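Local coordinates for protein putative glycoside hydrolase (Bacteroides ovatus, PDB 4ONZ) that is a putative glycoside hydrolase of the five-bladed beta-propeller class, at residues P250-T255 with I259-N264; M231-P236 with G284-D289; M134-W139 with W157-L162. All blocks are in the same frame, centred on the assembly; numbering follows the deposited sequence. Where two conformers were deposited one is given.

Contact 1: P250-T255 with I259-N264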
loop_
_atom_site.group_PDB
_atom_site.type_symbol
_atom_site.label_atom_id
_atom_site.label_comp_id
_atom_site.label_asym_id
_atom_site.label_seq_id
_atom_site.Cartn_x
_atom_site.Cartn_y
_atom_site.Cartn_z
ATOM N N PRO A 250 3.523 0.308 -2.520
ATOM C CA PRO A 250 4.108 -0.468 -1.427
ATOM C C PRO A 250 5.207 0.319 -0.717
ATOM O O PRO A 250 5.552 1.432 -1.142
ATOM C CB PRO A 250 4.693 -1.710 -2.125
ATOM C CG PRO A 250 4.795 -1.356 -3.559
ATOM C CD PRO A 250 3.920 -0.185 -3.845
ATOM N N PRO A 251 5.733 -0.227 0.393
ATOM C CA PRO A 251 6.844 0.403 1.112
ATOM C C PRO A 251 8.010 0.728 0.168
ATOM O O PRO A 251 8.258 -0.034 -0.747
ATOM C CB PRO A 251 7.237 -0.677 2.121
ATOM C CG PRO A 251 5.944 -1.348 2.425
ATOM C CD PRO A 251 5.244 -1.431 1.099
ATOM N N ALA A 252 8.669 1.870 0.362
ATOM C CA ALA A 252 9.783 2.275 -0.493
ATOM C C ALA A 252 10.943 1.330 -0.229
ATOM O O ALA A 252 11.040 0.723 0.847
ATOM C CB ALA A 252 10.184 3.714 -0.226
ATOM N N ILE A 253 11.835 1.204 -1.197
ATOM C CA ILE A 253 12.926 0.259 -1.057
ATOM C C ILE A 253 14.269 0.827 -1.514
ATOM O O ILE A 253 14.382 1.405 -2.597
ATOM C CB ILE A 253 12.567 -1.064 -1.782
ATOM C CG1 ILE A 253 13.602 -2.152 -1.492
ATOM C CG2 ILE A 253 12.396 -0.856 -3.287
ATOM C CD1 ILE A 253 13.236 -3.498 -2.079
ATOM N N ARG A 254 15.278 0.677 -0.660
ATOM C CA ARG A 254 16.633 1.100 -1.001
ATOM C C ARG A 254 17.208 0.191 -2.095
ATOM O O ARG A 254 16.941 -1.014 -2.110
ATOM C CB ARG A 254 17.555 1.063 0.213
ATOM C CG ARG A 254 17.320 2.154 1.243
ATOM C CD ARG A 254 18.560 2.268 2.119
ATOM N NE ARG A 254 18.399 3.190 3.238
ATOM C CZ ARG A 254 18.652 4.499 3.206
ATOM N NH1 ARG A 254 19.076 5.097 2.095
ATOM N NH2 ARG A 254 18.480 5.218 4.312
ATOM N N THR A 255 17.975 0.793 -3.010
ATOM C CA THR A 255 18.647 0.073 -4.106
ATOM C C THR A 255 20.037 0.685 -4.273
ATOM O O THR A 255 20.341 1.690 -3.635
ATOM C CB THR A 255 17.915 0.231 -5.461
ATOM O OG1 THR A 255 18.058 1.578 -5.938
ATOM C CG2 THR A 255 16.434 -0.121 -5.342
ATOM N N ILE A 259 16.837 5.441 -3.341
ATOM C CA ILE A 259 15.550 4.948 -2.850
ATOM C C ILE A 259 14.553 4.930 -3.992
ATOM O O ILE A 259 14.398 5.928 -4.684
ATOM C CB ILE A 259 15.003 5.856 -1.727
ATOM C CG1 ILE A 259 15.953 5.825 -0.525
ATOM C CG2 ILE A 259 13.598 5.419 -1.304
ATOM C CD1 ILE A 259 15.754 6.956 0.461
ATOM N N VAL A 260 13.880 3.799 -4.187
ATOM C CA VAL A 260 12.840 3.694 -5.200
ATOM C C VAL A 260 11.477 3.603 -4.506
ATOM O O VAL A 260 11.252 2.758 -3.614
ATOM C CB VAL A 260 13.029 2.493 -6.157
ATOM C CG1 VAL A 260 11.816 2.320 -7.077
ATOM C CG2 VAL A 260 14.298 2.676 -6.998
ATOM N N LEU A 261 10.585 4.500 -4.905
ATOM C CA LEU A 261 9.214 4.473 -4.434
ATOM C C LEU A 261 8.350 4.053 -5.614
ATOM O O LEU A 261 8.337 4.732 -6.647
ATOM C CB LEU A 261 8.772 5.849 -3.932
ATOM C CG LEU A 261 7.291 5.961 -3.519
ATOM C CD1 LEU A 261 6.974 5.068 -2.325
ATOM C CD2 LEU A 261 6.915 7.407 -3.228
ATOM N N VAL A 262 7.676 2.912 -5.485
ATOM C CA VAL A 262 6.690 2.495 -6.471
ATOM C C VAL A 262 5.402 3.234 -6.086
ATOM O O VAL A 262 4.951 3.172 -4.932
ATOM C CB VAL A 262 6.473 0.963 -6.499
ATOM C CG1 VAL A 262 5.250 0.600 -7.331
ATOM C CG2 VAL A 262 7.705 0.259 -7.044
ATOM N N TYR A 263 4.821 3.958 -7.038
ATOM C CA TYR A 263 3.619 4.713 -6.753
ATOM C C TYR A 263 2.576 4.540 -7.846
ATOM O O TYR A 263 2.875 4.095 -8.950
ATOM C CB TYR A 263 3.950 6.192 -6.513
ATOM C CG TYR A 263 4.307 7.009 -7.738
ATOM C CD1 TYR A 263 5.613 7.076 -8.207
ATOM C CD2 TYR A 263 3.340 7.761 -8.394
ATOM C CE1 TYR A 263 5.935 7.846 -9.311
ATOM C CE2 TYR A 263 3.656 8.539 -9.492
ATOM C CZ TYR A 263 4.948 8.581 -9.949
ATOM O OH TYR A 263 5.239 9.356 -11.053
ATOM N N ASN A 264 1.343 4.874 -7.499
ATOM C CA ASN A 264 0.229 4.739 -8.398
ATOM C C ASN A 264 -0.237 6.084 -8.902
ATOM O O ASN A 264 -0.493 7.000 -8.114
ATOM C CB ASN A 264 -0.898 4.042 -7.670
ATOM C CG ASN A 264 -0.512 2.657 -7.231
ATOM O OD1 ASN A 264 -0.291 1.785 -8.058
ATOM N ND2 ASN A 264 -0.414 2.448 -5.929
HETATM O O HOH W 1 7.534 1.362 -3.168
#
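Ile-253 and Val-260 pair across an antiparallel beta hairpin, a buried contact between strands 245-255 and 258-266. Their backbones exchange two nearly straight hydrogen bonds: Ile-253 N gives to Val-260 O at 2.9 Å (169° at the hydrogen), and Val-260 N returns one to Ile-253 O at 2.9 Å (175°). Arg-254 and Ile-259 follow as the non-hydrogen-bonded pair, with side chains on the other face. Ile-259 sets CG1 anti to the carbonyl carbon (chi1 -63°), leaving CG2 to meet Ala-252 CB at 4.0 Å. The same Ala-252 methyl lies 4.1 Å from Leu-261 CD1, so it packs against two residues of the facing strand. The hairpin forms two strands of an antiparallel run that continues through 281-288 to 296-299, the four-stranded build of a propeller blade; Leu-183 of strand 180-187 also packs on Arg-254 and Ile-259. On the Ile-253 face, the methyl CG2 of Thr-255 crosses to Val-260 CG2 at 3.9 Å. At the Pro-250 end the chains spread apart and direct pairing gives way to a water. This water donates to Pro-250 O at 2.8 Å and accepts from Val-262 N at 2.8 Å, replacing a backbone rung. Beside it the proline ring slants over the valine, Pro-250 CD reaching Val-262 CG1 at 3.8 Å. At the hairpin's other end the guanidinium of Arg-254 passes Ile-259 obliquely to form a salt bridge with Asp-194 and hydrogen bonds to the carbonyls of Lys-195 and Gly-290, which fix its rotation.

Contact 2: M231-P236 with G284-D289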
loop_
_atom_site.group_PDB
_atom_site.type_symbol
_atom_site.label_atom_id
_atom_site.label_comp_id
_atom_site.label_asym_id
_atom_site.label_seq_id
_atom_site.Cartn_x
_atom_site.Cartn_y
_atom_site.Cartn_z
HETATM N N MSE A 231 5.372 19.577 2.847
HETATM C CA MSE A 231 6.309 19.602 1.737
HETATM C C MSE A 231 6.008 18.528 0.725
HETATM O O MSE A 231 6.082 17.336 1.037
HETATM C CB MSE A 231 7.721 19.373 2.263
HETATM C CG MSE A 231 8.703 19.441 1.100
HETATM SE SE MSE A 231 10.541 19.269 1.758
HETATM C CE MSE A 231 10.476 17.345 2.114
ATOM N N LYS A 232 5.698 18.936 -0.506
ATOM C CA LYS A 232 5.410 17.984 -1.580
ATOM C C LYS A 232 6.698 17.620 -2.296
ATOM O O LYS A 232 7.461 18.500 -2.703
ATOM C CB LYS A 232 4.431 18.570 -2.594
ATOM C CG LYS A 232 3.072 18.898 -2.024
ATOM C CD LYS A 232 2.188 19.565 -3.058
ATOM C CE LYS A 232 0.836 19.875 -2.448
ATOM N NZ LYS A 232 -0.106 20.463 -3.433
ATOM N N ILE A 233 6.928 16.321 -2.449
ATOM C CA ILE A 233 8.091 15.807 -3.150
ATOM C C ILE A 233 7.798 15.737 -4.646
ATOM O O ILE A 233 8.625 16.142 -5.453
ATOM C CB ILE A 233 8.501 14.443 -2.587
ATOM C CG1 ILE A 233 8.862 14.627 -1.104
ATOM C CG2 ILE A 233 9.672 13.884 -3.378
ATOM C CD1 ILE A 233 9.261 13.356 -0.394
ATOM N N ILE A 234 6.649 15.160 -5.000
ATOM C CA ILE A 234 6.132 15.198 -6.368
ATOM C C ILE A 234 4.629 15.402 -6.305
ATOM O O ILE A 234 4.005 15.246 -5.244
ATOM C CB ILE A 234 6.438 13.952 -7.222
ATOM C CG1 ILE A 234 5.867 12.675 -6.589
ATOM C CG2 ILE A 234 7.938 13.849 -7.465
ATOM C CD1 ILE A 234 5.774 11.536 -7.577
ATOM N N GLN A 235 4.067 15.785 -7.442
ATOM C CA GLN A 235 2.639 15.992 -7.572
ATOM C C GLN A 235 2.223 15.632 -8.995
ATOM O O GLN A 235 3.071 15.299 -9.828
ATOM C CB GLN A 235 2.249 17.418 -7.165
ATOM C CG GLN A 235 3.019 18.519 -7.857
ATOM C CD GLN A 235 2.900 19.828 -7.103
ATOM O OE1 GLN A 235 3.850 20.263 -6.464
ATOM N NE2 GLN A 235 1.715 20.426 -7.122
ATOM N N PRO A 236 0.917 15.647 -9.269
ATOM C CA PRO A 236 0.436 15.253 -10.592
ATOM C C PRO A 236 0.905 16.130 -11.742
ATOM O O PRO A 236 1.168 17.322 -11.557
ATOM C CB PRO A 236 -1.082 15.307 -10.434
ATOM C CG PRO A 236 -1.297 15.022 -8.991
ATOM C CD PRO A 236 -0.186 15.725 -8.295
ATOM N N GLY A 284 3.973 3.899 -11.497
ATOM C CA GLY A 284 5.235 4.526 -11.853
ATOM C C GLY A 284 6.267 4.286 -10.781
ATOM O O GLY A 284 6.003 3.599 -9.793
ATOM N N GLN A 285 7.454 4.839 -10.987
ATOM C CA GLN A 285 8.540 4.737 -10.011
ATOM C C GLN A 285 9.264 6.062 -9.888
ATOM O O GLN A 285 9.441 6.780 -10.870
ATOM C CB GLN A 285 9.540 3.641 -10.363
ATOM C CG GLN A 285 8.985 2.246 -10.237
ATOM C CD GLN A 285 10.003 1.161 -10.543
ATOM O OE1 GLN A 285 11.212 1.327 -10.339
ATOM N NE2 GLN A 285 9.509 0.025 -11.009
ATOM N N LEU A 286 9.677 6.363 -8.665
ATOM C CA LEU A 286 10.394 7.572 -8.336
ATOM C C LEU A 286 11.713 7.129 -7.705
ATOM O O LEU A 286 11.715 6.280 -6.810
ATOM C CB LEU A 286 9.557 8.388 -7.346
ATOM C CG LEU A 286 9.974 9.811 -6.995
ATOM C CD1 LEU A 286 9.999 10.684 -8.245
ATOM C CD2 LEU A 286 9.040 10.408 -5.950
ATOM N N LEU A 287 12.826 7.663 -8.206
ATOM C CA LEU A 287 14.148 7.387 -7.664
ATOM C C LEU A 287 14.563 8.603 -6.863
ATOM O O LEU A 287 14.648 9.713 -7.405
ATOM C CB LEU A 287 15.179 7.145 -8.773
ATOM C CG LEU A 287 16.589 6.798 -8.261
ATOM C CD1 LEU A 287 16.594 5.433 -7.584
ATOM C CD2 LEU A 287 17.621 6.837 -9.373
ATOM N N LEU A 288 14.828 8.401 -5.578
ATOM C CA LEU A 288 15.248 9.491 -4.717
ATOM C C LEU A 288 16.646 9.240 -4.200
ATOM O O LEU A 288 17.107 8.104 -4.166
ATOM C CB LEU A 288 14.275 9.680 -3.559
ATOM C CG LEU A 288 12.836 9.841 -4.056
ATOM C CD1 LEU A 288 12.092 8.518 -3.920
ATOM C CD2 LEU A 288 12.093 10.915 -3.293
ATOM N N ASP A 289 17.302 10.315 -3.780
ATOM C CA ASP A 289 18.671 10.235 -3.279
ATOM C C ASP A 289 18.709 9.433 -1.977
ATOM O O ASP A 289 17.910 9.668 -1.066
ATOM C CB ASP A 289 19.239 11.648 -3.088
ATOM C CG ASP A 289 20.735 11.654 -2.810
ATOM O OD1 ASP A 289 21.163 11.072 -1.800
ATOM O OD2 ASP A 289 21.476 12.278 -3.589
#
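Ile-234 and Leu-286 meet end to end, bridging backbones whose CA atoms stay 9.0 Å apart. The leucine presents its forked end: Leu-286 CD2 meets Ile-234 CD1 at 3.8 Å and also lies 4.0 Å from Ile-234 CG1. Ile-234 CG2 is equally near the two prongs, 3.9 Å from both Leu-286 CD1 and Leu-286 CD2. Ile-234 holds CG1 between its backbone N and carbonyl carbon (chi1 59°), with CG2 anti to the carbonyl carbon, and from this position both branches address the leucine. One residue earlier the orientation changes. Ile-233 and Leu-288 lie roughly perpendicular, and a single pair of methyls does the touching, Ile-233 CG2 to Leu-288 CD2 at 3.8 Å. The same Ile-233 CG2 stands 4.4 Å from Leu-286 CD2, linking the two pairs loosely into one apolar patch. The contact lays a long irregular connection, running from strand 221-222 to strand 245-255, over one face of a blade-like antiparallel sheet in the propeller. Leu-286 and Leu-288 share that face because they are two residues apart on strand 281-288, whereas Gln-285 and Leu-287 turn to the other face and pack on Val-260. In a fully extended chain the adjacent Ile-233 and Ile-234 would point to opposite sides; the kink at Ile-233 (phi -86°, psi -49°) lets both face the strand. Val-296 of strand 296-299 touches both Ile-233 and Leu-286, while Arg-299 packs on both Ile-234 and Leu-286. On the loop side, Ile-209 shares backbone hydrogen bonds with Ile-233 and Ile-234, and the Ile-234 side chain also meets Tyr-263.

Contact 3: M134-W139 with W157-L162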
loop_
_atom_site.group_PDB
_atom_site.type_symbol
_atom_site.label_atom_id
_atom_site.label_comp_id
_atom_site.label_asym_id
_atom_site.label_seq_id
_atom_site.Cartn_x
_atom_site.Cartn_y
_atom_site.Cartn_z
HETATM N N MSE A 134 1.641 -1.806 10.250
HETATM C CA MSE A 134 0.677 -1.565 9.197
HETATM C C MSE A 134 0.228 -0.132 9.222
HETATM O O MSE A 134 -0.190 0.386 10.263
HETATM C CB MSE A 134 -0.549 -2.457 9.336
HETATM C CG MSE A 134 -1.602 -2.170 8.261
HETATM SE SE MSE A 134 -3.245 -3.142 8.691
HETATM C CE MSE A 134 -2.667 -4.976 8.348
ATOM N N LEU A 135 0.354 0.514 8.066
ATOM C CA LEU A 135 -0.193 1.845 7.821
ATOM C C LEU A 135 -1.413 1.586 6.948
ATOM O O LEU A 135 -1.296 0.936 5.902
ATOM C CB LEU A 135 0.792 2.755 7.093
ATOM C CG LEU A 135 1.797 3.550 7.932
ATOM C CD1 LEU A 135 1.128 4.722 8.622
ATOM C CD2 LEU A 135 2.497 2.670 8.953
ATOM N N TYR A 136 -2.566 2.072 7.391
ATOM C CA TYR A 136 -3.825 1.874 6.705
ATOM C C TYR A 136 -4.717 3.113 6.849
ATOM O O TYR A 136 -4.382 4.070 7.537
ATOM C CB TYR A 136 -4.542 0.614 7.260
ATOM C CG TYR A 136 -5.043 0.731 8.689
ATOM C CD1 TYR A 136 -4.196 0.511 9.777
ATOM C CD2 TYR A 136 -6.364 1.059 8.955
ATOM C CE1 TYR A 136 -4.669 0.623 11.086
ATOM C CE2 TYR A 136 -6.844 1.152 10.254
ATOM C CZ TYR A 136 -5.993 0.944 11.315
ATOM O OH TYR A 136 -6.475 1.051 12.607
ATOM N N THR A 137 -5.861 3.093 6.189
ATOM C CA THR A 137 -6.784 4.212 6.261
ATOM C C THR A 137 -7.958 3.867 7.166
ATOM O O THR A 137 -8.620 2.851 6.944
ATOM C CB THR A 137 -7.346 4.517 4.864
ATOM O OG1 THR A 137 -6.266 4.702 3.945
ATOM C CG2 THR A 137 -8.239 5.757 4.882
ATOM N N ALA A 138 -8.189 4.692 8.190
ATOM C CA ALA A 138 -9.357 4.563 9.066
ATOM C C ALA A 138 -10.425 5.465 8.455
ATOM O O ALA A 138 -10.157 6.632 8.154
ATOM C CB ALA A 138 -9.027 5.010 10.479
ATOM N N TRP A 139 -11.618 4.923 8.247
ATOM C CA TRP A 139 -12.697 5.650 7.585
ATOM C C TRP A 139 -13.922 5.718 8.478
ATOM O O TRP A 139 -14.533 4.698 8.773
ATOM C CB TRP A 139 -13.009 4.944 6.262
ATOM C CG TRP A 139 -14.092 5.492 5.384
ATOM C CD1 TRP A 139 -15.065 4.768 4.751
ATOM C CD2 TRP A 139 -14.313 6.864 5.011
ATOM N NE1 TRP A 139 -15.863 5.595 4.004
ATOM C CE2 TRP A 139 -15.430 6.886 4.150
ATOM C CE3 TRP A 139 -13.664 8.066 5.304
ATOM C CZ2 TRP A 139 -15.916 8.068 3.581
ATOM C CZ3 TRP A 139 -14.155 9.245 4.745
ATOM C CH2 TRP A 139 -15.275 9.234 3.898
ATOM N N TRP A 157 -3.766 -8.045 15.401
ATOM C CA TRP A 157 -3.325 -6.650 15.210
ATOM C C TRP A 157 -3.768 -5.753 16.341
ATOM O O TRP A 157 -4.901 -5.851 16.797
ATOM C CB TRP A 157 -3.852 -6.089 13.874
ATOM C CG TRP A 157 -3.210 -6.782 12.728
ATOM C CD1 TRP A 157 -3.631 -7.919 12.120
ATOM C CD2 TRP A 157 -1.982 -6.415 12.096
ATOM N NE1 TRP A 157 -2.739 -8.292 11.140
ATOM C CE2 TRP A 157 -1.723 -7.375 11.098
ATOM C CE3 TRP A 157 -1.077 -5.362 12.274
ATOM C CZ2 TRP A 157 -0.587 -7.329 10.295
ATOM C CZ3 TRP A 157 0.051 -5.307 11.466
ATOM C CH2 TRP A 157 0.283 -6.278 10.486
ATOM N N THR A 158 -2.870 -4.879 16.787
ATOM C CA THR A 158 -3.163 -3.914 17.837
ATOM C C THR A 158 -3.208 -2.528 17.192
ATOM O O THR A 158 -2.235 -2.119 16.577
ATOM C CB THR A 158 -2.062 -3.932 18.921
ATOM O OG1 THR A 158 -1.953 -5.249 19.462
ATOM C CG2 THR A 158 -2.367 -2.947 20.045
ATOM N N LYS A 159 -4.339 -1.826 17.298
ATOM C CA LYS A 159 -4.454 -0.470 16.732
ATOM C C LYS A 159 -3.706 0.473 17.651
ATOM O O LYS A 159 -3.692 0.270 18.854
ATOM C CB LYS A 159 -5.918 -0.026 16.626
ATOM C CG LYS A 159 -6.752 -0.864 15.662
ATOM C CD LYS A 159 -8.222 -0.493 15.702
ATOM C CE LYS A 159 -9.081 -1.485 14.927
ATOM N NZ LYS A 159 -10.530 -1.182 15.038
ATOM N N HIS A 160 -3.063 1.482 17.088
ATOM C CA HIS A 160 -2.369 2.489 17.888
ATOM C C HIS A 160 -2.880 3.905 17.623
ATOM O O HIS A 160 -2.364 4.863 18.184
ATOM C CB HIS A 160 -0.868 2.404 17.667
ATOM C CG HIS A 160 -0.269 1.149 18.196
ATOM N ND1 HIS A 160 0.073 0.991 19.523
ATOM C CD2 HIS A 160 0.045 -0.015 17.584
ATOM C CE1 HIS A 160 0.558 -0.222 19.707
ATOM N NE2 HIS A 160 0.555 -0.850 18.546
ATOM N N GLY A 161 -3.915 4.022 16.801
ATOM C CA GLY A 161 -4.534 5.308 16.513
ATOM C C GLY A 161 -4.009 5.941 15.241
ATOM O O GLY A 161 -3.417 5.273 14.406
ATOM N N LEU A 162 -4.223 7.241 15.097
ATOM C CA LEU A 162 -3.813 7.935 13.871
ATOM C C LEU A 162 -2.323 8.218 13.832
ATOM O O LEU A 162 -1.729 8.578 14.836
ATOM C CB LEU A 162 -4.579 9.251 13.728
ATOM C CG LEU A 162 -6.095 9.086 13.726
ATOM C CD1 LEU A 162 -6.747 10.445 13.560
ATOM C CD2 LEU A 162 -6.532 8.123 12.629
HETATM O O HOH W 2 -5.081 2.501 14.411
#
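A Met-aromatic contact joins Met-134, modelled as selenomethionine, to Trp-157 within a four-stranded antiparallel blade of the propeller. The terminal methyl CE sits over the indole face, 3.7 Å from the centroid of the six-membered ring and 13° off its normal, as a CH-pi contact. SE stands farther above the same ring, 4.8 Å from its centroid. A bend at the end of the chain (chi3 -70°) folds CE over the ring, while nearer the backbone Met-134 CB approaches the rim at Trp-157 CZ3, 3.6 Å away. The selenomethionine therefore lies across one face of the indole, with CB and CE on the same side of it. Tyr-136 and Lys-159 run roughly perpendicular to each other: the phenol oxygen OH of Tyr-136 approaches the aliphatic stem of the lysine, 3.6 Å from Lys-159 CG. The polar partner of Tyr-136 OH in this contact is a water 2.7 Å away, which accepts a hydrogen bond from Gly-161 N at 3.1 Å, linking side chain to strand backbone. Beyond the stem, the Lys-159 ammonium forms salt bridges with Asp-114 and Asp-108. Strand 144-151 lies between the two contacting strands in the sheet, strand 118-126 packs on Met-134 through Pro-122 and Val-124, and helix 111-114 touches Ala-138 and Leu-162 through Gln-113.

How the contacts relate
From the N terminus, contact 3 comes first: it joins 134-139 to 157-162 across one blade and closes a loop that includes strand 144-151, before either other contact opens. Contact 2 opens next at 231-236 and closes at 284-289, and the short hairpin of contact 1 forms wholly within that span. No contacts cross along the chain. Contacts 1 and 2 meet through neighbouring strands 258-266 and 281-288, where Ile-259 O lies 2.7 Å from Leu-288 N, a probable hydrogen bond; together they join the hairpin to strand 281-288 within one sheet and pack the 231-236 loop on that sheet's face. Contact 3 lies on the opposite side of the chain's centre from contact 1, their centres about 21 Å apart.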